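Local coordinates for malonyl CoA:acyl carrier protein malonyltransferase (Streptomyces coelicolor, PDB 1NM2), which probably transfers the malonyl group from malonyl-CoA to the holo acyl carrier protein, supplying malonyl-ACP for fatty acid biosynthesis, at residues N232-A237 against L245-G250; L260-F265 against R288-V293. One frame throughout, in Å; residues are numbered along the deposited sequence.

Interaction 1 of 2, residues N232-A237 against L245-G250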
ATOM      1  N   ASN A 232       9.519   1.251   0.762  1.00 16.75           N
ATOM      2  CA  ASN A 232       9.292   0.514  -0.488  1.00 17.64           C
ATOM      3  C   ASN A 232      10.385   0.686  -1.537  1.00 17.00           C
ATOM      4  O   ASN A 232      10.601  -0.192  -2.369  1.00 17.03           O
ATOM      5  CB  ASN A 232       7.986   0.968  -1.146  1.00 17.41           C
ATOM      6  CG  ASN A 232       6.761   0.364  -0.515  1.00 17.58           C
ATOM      7  OD1 ASN A 232       5.650   0.607  -0.971  1.00 18.59           O
ATOM      8  ND2 ASN A 232       6.950  -0.428   0.535  1.00 16.72           N
ATOM      9  N   LYS A 233      11.036   1.841  -1.526  1.00 16.43           N
ATOM     10  CA  LYS A 233      12.078   2.140  -2.505  1.00 19.50           C
ATOM     11  C   LYS A 233      13.192   1.105  -2.572  1.00 17.57           C
ATOM     12  O   LYS A 233      13.542   0.621  -3.646  1.00 17.40           O
ATOM     13  CB  LYS A 233      12.689   3.517  -2.206  1.00 19.30           C
ATOM     14  CG  LYS A 233      13.999   3.814  -2.931  1.00 23.20           C
ATOM     15  CD  LYS A 233      13.808   4.817  -4.049  1.00 24.92           C
ATOM     16  CE  LYS A 233      15.140   5.412  -4.501  1.00 25.71           C
ATOM     17  NZ  LYS A 233      16.096   4.378  -4.979  1.00 25.08           N
ATOM     18  N   ASP A 234      13.739   0.766  -1.415  1.00 17.76           N
ATOM     19  CA  ASP A 234      14.857  -0.156  -1.347  1.00 19.24           C
ATOM     20  C   ASP A 234      14.822  -1.042  -0.102  1.00 19.75           C
ATOM     21  O   ASP A 234      15.819  -1.669   0.241  1.00 20.52           O
ATOM     22  CB  ASP A 234      16.140   0.663  -1.351  1.00 18.38           C
ATOM     23  CG  ASP A 234      16.139   1.726  -0.269  1.00 19.70           C
ATOM     24  OD1 ASP A 234      17.009   2.617  -0.308  1.00 20.52           O
ATOM     25  OD2 ASP A 234      15.263   1.670   0.625  1.00 17.83           O
ATOM     26  N   GLY A 235      13.681  -1.073   0.580  1.00 20.21           N
ATOM     27  CA  GLY A 235      13.558  -1.890   1.776  1.00 20.38           C
ATOM     28  C   GLY A 235      14.395  -1.426   2.960  1.00 21.35           C
ATOM     29  O   GLY A 235      14.587  -2.174   3.920  1.00 20.51           O
ATOM     30  N   ARG A 236      14.889  -0.195   2.917  1.00 20.66           N
ATOM     31  CA  ARG A 236      15.702   0.311   4.019  1.00 22.84           C
ATOM     32  C   ARG A 236      14.896   1.051   5.084  1.00 21.86           C
ATOM     33  O   ARG A 236      13.801   1.552   4.826  1.00 20.44           O
ATOM     34  CB  ARG A 236      16.799   1.239   3.495  1.00 25.82           C
ATOM     35  CG  ARG A 236      17.847   0.551   2.634  1.00 30.73           C
ATOM     36  CD  ARG A 236      18.960   1.515   2.258  1.00 37.03           C
ATOM     37  NE  ARG A 236      19.963   0.881   1.402  1.00 42.34           N
ATOM     38  CZ  ARG A 236      21.075   1.478   0.985  1.00 44.96           C
ATOM     39  NH1 ARG A 236      21.333   2.731   1.346  1.00 45.51           N
ATOM     40  NH2 ARG A 236      21.929   0.825   0.207  1.00 46.36           N
ATOM     41  N   ALA A 237      15.451   1.111   6.287  1.00 20.89           N
ATOM     42  CA  ALA A 237      14.808   1.820   7.376  1.00 22.75           C
ATOM     43  C   ALA A 237      15.209   3.284   7.207  1.00 23.09           C
ATOM     44  O   ALA A 237      16.389   3.587   7.010  1.00 24.20           O
ATOM     45  CB  ALA A 237      15.297   1.284   8.713  1.00 19.39           C
ATOM     46  N   LEU A 245       9.087  11.497   3.841  1.00 17.55           N
ATOM     47  CA  LEU A 245       8.175  12.228   2.974  1.00 17.14           C
ATOM     48  C   LEU A 245       8.669  12.320   1.529  1.00 18.16           C
ATOM     49  O   LEU A 245       7.886  12.151   0.586  1.00 19.54           O
ATOM     50  CB  LEU A 245       7.934  13.634   3.534  1.00 18.85           C
ATOM     51  CG  LEU A 245       6.968  14.535   2.754  1.00 16.98           C
ATOM     52  CD1 LEU A 245       5.633  13.836   2.565  1.00 17.76           C
ATOM     53  CD2 LEU A 245       6.785  15.842   3.494  1.00 19.19           C
ATOM     54  N   ASP A 246       9.958  12.592   1.343  1.00 18.23           N
ATOM     55  CA  ASP A 246      10.497  12.696  -0.007  1.00 17.96           C
ATOM     56  C   ASP A 246      10.349  11.357  -0.722  1.00 18.38           C
ATOM     57  O   ASP A 246      10.019  11.317  -1.908  1.00 16.68           O
ATOM     58  CB  ASP A 246      11.972  13.130   0.006  1.00 18.74           C
ATOM     59  CG  ASP A 246      12.159  14.580   0.451  1.00 20.78           C
ATOM     60  OD1 ASP A 246      11.247  15.404   0.241  1.00 21.36           O
ATOM     61  OD2 ASP A 246      13.230  14.903   0.998  1.00 22.35           O
ATOM     62  N   ARG A 247      10.586  10.265   0.003  1.00 17.38           N
ATOM     63  CA  ARG A 247      10.458   8.931  -0.571  1.00 17.30           C
ATOM     64  C   ARG A 247       9.011   8.641  -0.980  1.00 18.21           C
ATOM     65  O   ARG A 247       8.770   8.063  -2.043  1.00 19.10           O
ATOM     66  CB  ARG A 247      10.950   7.876   0.422  1.00 17.28           C
ATOM     67  CG  ARG A 247      12.461   7.759   0.485  1.00 18.13           C
ATOM     68  CD  ARG A 247      12.916   6.827   1.593  1.00 17.69           C
ATOM     69  NE  ARG A 247      14.349   6.559   1.502  1.00 17.63           N
ATOM     70  CZ  ARG A 247      14.870   5.377   1.179  1.00 16.82           C
ATOM     71  NH1 ARG A 247      14.074   4.343   0.916  1.00 11.66           N
ATOM     72  NH2 ARG A 247      16.186   5.233   1.112  1.00 12.80           N
ATOM     73  N   LEU A 248       8.054   9.039  -0.141  1.00 17.27           N
ATOM     74  CA  LEU A 248       6.634   8.837  -0.438  1.00 17.07           C
ATOM     75  C   LEU A 248       6.261   9.545  -1.741  1.00 17.33           C
ATOM     76  O   LEU A 248       5.586   8.979  -2.599  1.00 16.63           O
ATOM     77  CB  LEU A 248       5.753   9.405   0.686  1.00 18.44           C
ATOM     78  CG  LEU A 248       5.683   8.717   2.052  1.00 20.49           C
ATOM     79  CD1 LEU A 248       4.914   9.608   3.026  1.00 21.41           C
ATOM     80  CD2 LEU A 248       4.996   7.361   1.916  1.00 18.80           C
ATOM     81  N   VAL A 249       6.701  10.790  -1.876  1.00 16.46           N
ATOM     82  CA  VAL A 249       6.397  11.580  -3.065  1.00 17.85           C
ATOM     83  C   VAL A 249       7.001  10.969  -4.328  1.00 18.89           C
ATOM     84  O   VAL A 249       6.352  10.918  -5.373  1.00 20.18           O
ATOM     85  CB  VAL A 249       6.910  13.025  -2.911  1.00 17.70           C
ATOM     86  CG1 VAL A 249       6.595  13.831  -4.168  1.00 16.39           C
ATOM     87  CG2 VAL A 249       6.269  13.676  -1.690  1.00 16.82           C
ATOM     88  N   GLY A 250       8.242  10.505  -4.222  1.00 19.71           N
ATOM     89  CA  GLY A 250       8.915   9.905  -5.361  1.00 18.81           C
ATOM     90  C   GLY A 250       8.436   8.509  -5.715  1.00 18.14           C
ATOM     91  O   GLY A 250       8.463   8.135  -6.887  1.00 17.93           O
TER
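Arg247 reaches out from helix 241-251 and grips the carboxylate of Asp234 end-on, a two-pronged salt bridge that ties the helix back to the loop leading into it from strand 228-229 in the hydrolase-like core. NH1 of Arg247 donates to OD2 of Asp234 at 2.9 Å and NH2 to OD1 at 3.1 Å. Both oxygens lie close to the guanidinium plane, but the fit is not flat: the carboxylate is turned 46° against it, and NH1 meets OD2 from above the carboxylate plane. The arginine chain runs extended from CG to NE, which carries its charged end across to the loop. There Lys233, its side chain crossing at about a right angle, lays CB 3.5 Å from NH1 of Arg247, while its ammonium turns away, NZ remaining 6.2 Å from NH2 of Arg247. NH1 also makes a weak hydrogen bond to Ser231 OG. Asp234 also serves its own loop: with CG held between the backbone N and the carbonyl carbon (chi1 53°), OD2 closes an Asx turn. Replacing the carboxylate with an alanine's methyl would probably leave the Arg247 guanidinium without its anionic mate and the turn without its side-chain acceptor. The backbone N of Arg236 completes that turn, 3.0 Å from OD2 of Asp234 and on the face of the carboxylate opposite Arg247 NH1.

Interaction 2 of 2, residues L260-F265 against R288-V293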
ATOM      1  N   LEU A 260      12.216  -6.537  -0.825  1.00 17.13           N
ATOM      2  CA  LEU A 260      13.283  -6.049   0.041  1.00 17.28           C
ATOM      3  C   LEU A 260      12.760  -5.645   1.414  1.00 16.67           C
ATOM      4  O   LEU A 260      13.480  -5.720   2.405  1.00 17.75           O
ATOM      5  CB  LEU A 260      13.994  -4.866  -0.619  1.00 17.44           C
ATOM      6  CG  LEU A 260      14.711  -5.252  -1.919  1.00 18.14           C
ATOM      7  CD1 LEU A 260      15.377  -4.033  -2.539  1.00 17.36           C
ATOM      8  CD2 LEU A 260      15.734  -6.339  -1.616  1.00 15.73           C
ATOM      9  N   CYS A 261      11.511  -5.202   1.471  1.00 18.16           N
ATOM     10  CA  CYS A 261      10.934  -4.820   2.747  1.00 17.14           C
ATOM     11  C   CYS A 261      10.841  -6.072   3.627  1.00 17.67           C
ATOM     12  O   CYS A 261      11.156  -6.026   4.817  1.00 18.00           O
ATOM     13  CB  CYS A 261       9.552  -4.194   2.541  1.00 14.81           C
ATOM     14  SG  CYS A 261       9.610  -2.547   1.784  1.00 18.04           S
ATOM     15  N   MET A 262      10.418  -7.188   3.041  1.00 18.22           N
ATOM     16  CA  MET A 262      10.306  -8.433   3.797  1.00 18.63           C
ATOM     17  C   MET A 262      11.683  -8.952   4.200  1.00 19.17           C
ATOM     18  O   MET A 262      11.832  -9.538   5.270  1.00 20.14           O
ATOM     19  CB  MET A 262       9.536  -9.504   3.002  1.00 19.21           C
ATOM     20  CG  MET A 262       8.023  -9.215   2.876  1.00 19.62           C
ATOM     21  SD  MET A 262       7.003 -10.606   2.302  1.00 20.49           S
ATOM     22  CE  MET A 262       7.490 -10.688   0.572  1.00 19.42           C
ATOM     23  N   GLU A 263      12.684  -8.738   3.346  1.00 19.53           N
ATOM     24  CA  GLU A 263      14.050  -9.158   3.657  1.00 21.34           C
ATOM     25  C   GLU A 263      14.512  -8.388   4.896  1.00 20.35           C
ATOM     26  O   GLU A 263      15.187  -8.928   5.770  1.00 18.99           O
ATOM     27  CB  GLU A 263      14.998  -8.849   2.493  1.00 24.37           C
ATOM     28  CG  GLU A 263      14.828  -9.742   1.276  1.00 29.67           C
ATOM     29  CD  GLU A 263      15.103 -11.202   1.589  1.00 33.40           C
ATOM     30  OE1 GLU A 263      16.132 -11.483   2.243  1.00 35.26           O
ATOM     31  OE2 GLU A 263      14.294 -12.063   1.179  1.00 35.39           O
ATOM     32  N   THR A 264      14.143  -7.113   4.961  1.00 20.15           N
ATOM     33  CA  THR A 264      14.506  -6.273   6.093  1.00 18.73           C
ATOM     34  C   THR A 264      13.783  -6.735   7.363  1.00 19.43           C
ATOM     35  O   THR A 264      14.361  -6.714   8.455  1.00 19.01           O
ATOM     36  CB  THR A 264      14.188  -4.796   5.785  1.00 19.24           C
ATOM     37  OG1 THR A 264      15.142  -4.312   4.832  1.00 15.89           O
ATOM     38  CG2 THR A 264      14.247  -3.938   7.041  1.00 17.94           C
ATOM     39  N   PHE A 265      12.531  -7.163   7.228  1.00 19.11           N
ATOM     40  CA  PHE A 265      11.783  -7.649   8.393  1.00 19.80           C
ATOM     41  C   PHE A 265      12.574  -8.838   8.969  1.00 21.56           C
ATOM     42  O   PHE A 265      12.681  -9.002  10.185  1.00 20.91           O
ATOM     43  CB  PHE A 265      10.369  -8.117   7.991  1.00 18.16           C
ATOM     44  CG  PHE A 265       9.477  -7.030   7.431  1.00 16.10           C
ATOM     45  CD1 PHE A 265       8.335  -7.370   6.707  1.00 16.18           C
ATOM     46  CD2 PHE A 265       9.775  -5.680   7.608  1.00 16.43           C
ATOM     47  CE1 PHE A 265       7.506  -6.383   6.163  1.00 14.26           C
ATOM     48  CE2 PHE A 265       8.951  -4.688   7.065  1.00 14.33           C
ATOM     49  CZ  PHE A 265       7.813  -5.046   6.340  1.00 13.26           C
ATOM     50  N   ARG A 288       4.176 -16.914   2.574  1.00 29.07           N
ATOM     51  CA  ARG A 288       5.021 -17.547   1.573  1.00 29.67           C
ATOM     52  C   ARG A 288       6.494 -17.202   1.738  1.00 28.41           C
ATOM     53  O   ARG A 288       7.344 -18.090   1.769  1.00 28.96           O
ATOM     54  CB  ARG A 288       4.565 -17.147   0.169  1.00 32.25           C
ATOM     55  CG  ARG A 288       3.231 -17.742  -0.232  1.00 37.81           C
ATOM     56  CD  ARG A 288       2.922 -17.469  -1.691  1.00 42.63           C
ATOM     57  NE  ARG A 288       1.866 -18.347  -2.184  1.00 47.79           N
ATOM     58  CZ  ARG A 288       1.947 -19.674  -2.198  1.00 49.48           C
ATOM     59  NH1 ARG A 288       3.039 -20.278  -1.743  1.00 50.20           N
ATOM     60  NH2 ARG A 288       0.937 -20.400  -2.662  1.00 51.22           N
ATOM     61  N   ALA A 289       6.793 -15.912   1.857  1.00 26.26           N
ATOM     62  CA  ALA A 289       8.170 -15.456   1.983  1.00 26.21           C
ATOM     63  C   ALA A 289       8.746 -15.435   3.401  1.00 26.00           C
ATOM     64  O   ALA A 289       9.962 -15.399   3.573  1.00 28.40           O
ATOM     65  CB  ALA A 289       8.305 -14.065   1.353  1.00 25.51           C
ATOM     66  N   LEU A 290       7.889 -15.455   4.414  1.00 25.71           N
ATOM     67  CA  LEU A 290       8.374 -15.410   5.789  1.00 25.03           C
ATOM     68  C   LEU A 290       7.916 -16.598   6.630  1.00 25.26           C
ATOM     69  O   LEU A 290       7.143 -16.443   7.579  1.00 23.06           O
ATOM     70  CB  LEU A 290       7.932 -14.098   6.446  1.00 24.00           C
ATOM     71  CG  LEU A 290       8.392 -12.848   5.690  1.00 23.88           C
ATOM     72  CD1 LEU A 290       7.746 -11.605   6.279  1.00 24.18           C
ATOM     73  CD2 LEU A 290       9.910 -12.756   5.745  1.00 24.01           C
ATOM     74  N   PRO A 291       8.402 -17.806   6.299  1.00 25.88           N
ATOM     75  CA  PRO A 291       8.019 -19.005   7.049  1.00 25.22           C
ATOM     76  C   PRO A 291       8.455 -18.917   8.510  1.00 25.98           C
ATOM     77  O   PRO A 291       9.543 -18.428   8.813  1.00 25.15           O
ATOM     78  CB  PRO A 291       8.728 -20.124   6.289  1.00 26.10           C
ATOM     79  CG  PRO A 291       9.961 -19.444   5.772  1.00 26.45           C
ATOM     80  CD  PRO A 291       9.417 -18.125   5.278  1.00 26.10           C
ATOM     81  N   GLY A 292       7.596 -19.383   9.415  1.00 26.24           N
ATOM     82  CA  GLY A 292       7.923 -19.339  10.827  1.00 26.23           C
ATOM     83  C   GLY A 292       7.452 -18.069  11.512  1.00 27.33           C
ATOM     84  O   GLY A 292       7.574 -17.934  12.732  1.00 28.64           O
ATOM     85  N   VAL A 293       6.915 -17.135  10.732  1.00 25.85           N
ATOM     86  CA  VAL A 293       6.420 -15.874  11.276  1.00 24.33           C
ATOM     87  C   VAL A 293       4.900 -15.912  11.433  1.00 23.87           C
ATOM     88  O   VAL A 293       4.188 -16.280  10.497  1.00 23.04           O
ATOM     89  CB  VAL A 293       6.792 -14.694  10.352  1.00 24.65           C
ATOM     90  CG1 VAL A 293       6.236 -13.397  10.912  1.00 24.62           C
ATOM     91  CG2 VAL A 293       8.308 -14.608  10.211  1.00 24.81           C
TER
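Met262 and Leu290 meet where helix 258-267 packs against the end of helix 281-289, two helices that precede and follow strand 272-275 in the alpha/beta hydrolase-like core; the second is the crossover helix of the beta-alpha-beta unit 272-275/281-289/294-297. The side chains meet through apolar atoms alone, with no hydrogen bond between the segments. The tightest point is at the end of the methionine: CE of Met262 lies 3.6 Å from CB of Ala289, the last residue of helix 281-289, and SD follows at 3.8 Å from the same methyl carbon. The bend at chi3 (-72°) turns CE out of the line of the chain, so that SD and CE both lie alongside the alanine methyl. One residue on, Leu290 has left helical geometry, yet it still directs its side chain at helix 258-267. Its two methyls divide the work. CD2 rests 3.8 Å from the carbonyl O of Met262, whereas CD1 fits more loosely, 4.2 Å from CG of Met262, and continues toward the aromatic ring of Phe265. That ring is buried against the sheet, touching Val4 and Val6 of strand 3-7 and Ile273 of strand 272-275. The solvent side is different in kind. Beyond Leu290 the chain swings away through exposed Pro291 and Gly292 in a type II beta turn, closed by the backbone bond from Val293 N to Leu290 O and leading into strand 294-297. On helix 258-267, exposed Glu263 lies outside the apolar contact and pairs with Lys266. On the sheet-facing side, where Phe265 and Leu290 both touch Ile273, Leu290 CD1 approaches the edge of the Phe265 ring, near its plane, 4.3 Å from CD1 of Phe265.

In the fold
The two contacts come in series along the chain, interaction 1 closing before interaction 2 opens, with their centres about 18 Å apart. Helix 258-267 bridges them: it meets residues 288-293 in interaction 2, while the loop 232-237 of interaction 1 rests against its Leu260, Cys261 and Thr264; Gly235 O lies so close to Thr264 OG1 that the probable hydrogen bond there is of doubtful geometry. The parallel sheet gives the wider frame, since that loop follows its outermost strand 228-229 and the turn at 290-293 leads into 294-297 at the opposite edge. One contact is a charged clasp at the surface, the other buried packing. Asn232 also hydrogen-bonds Gly96 and Ser98, consistent with the loop bordering a nucleophile elbow.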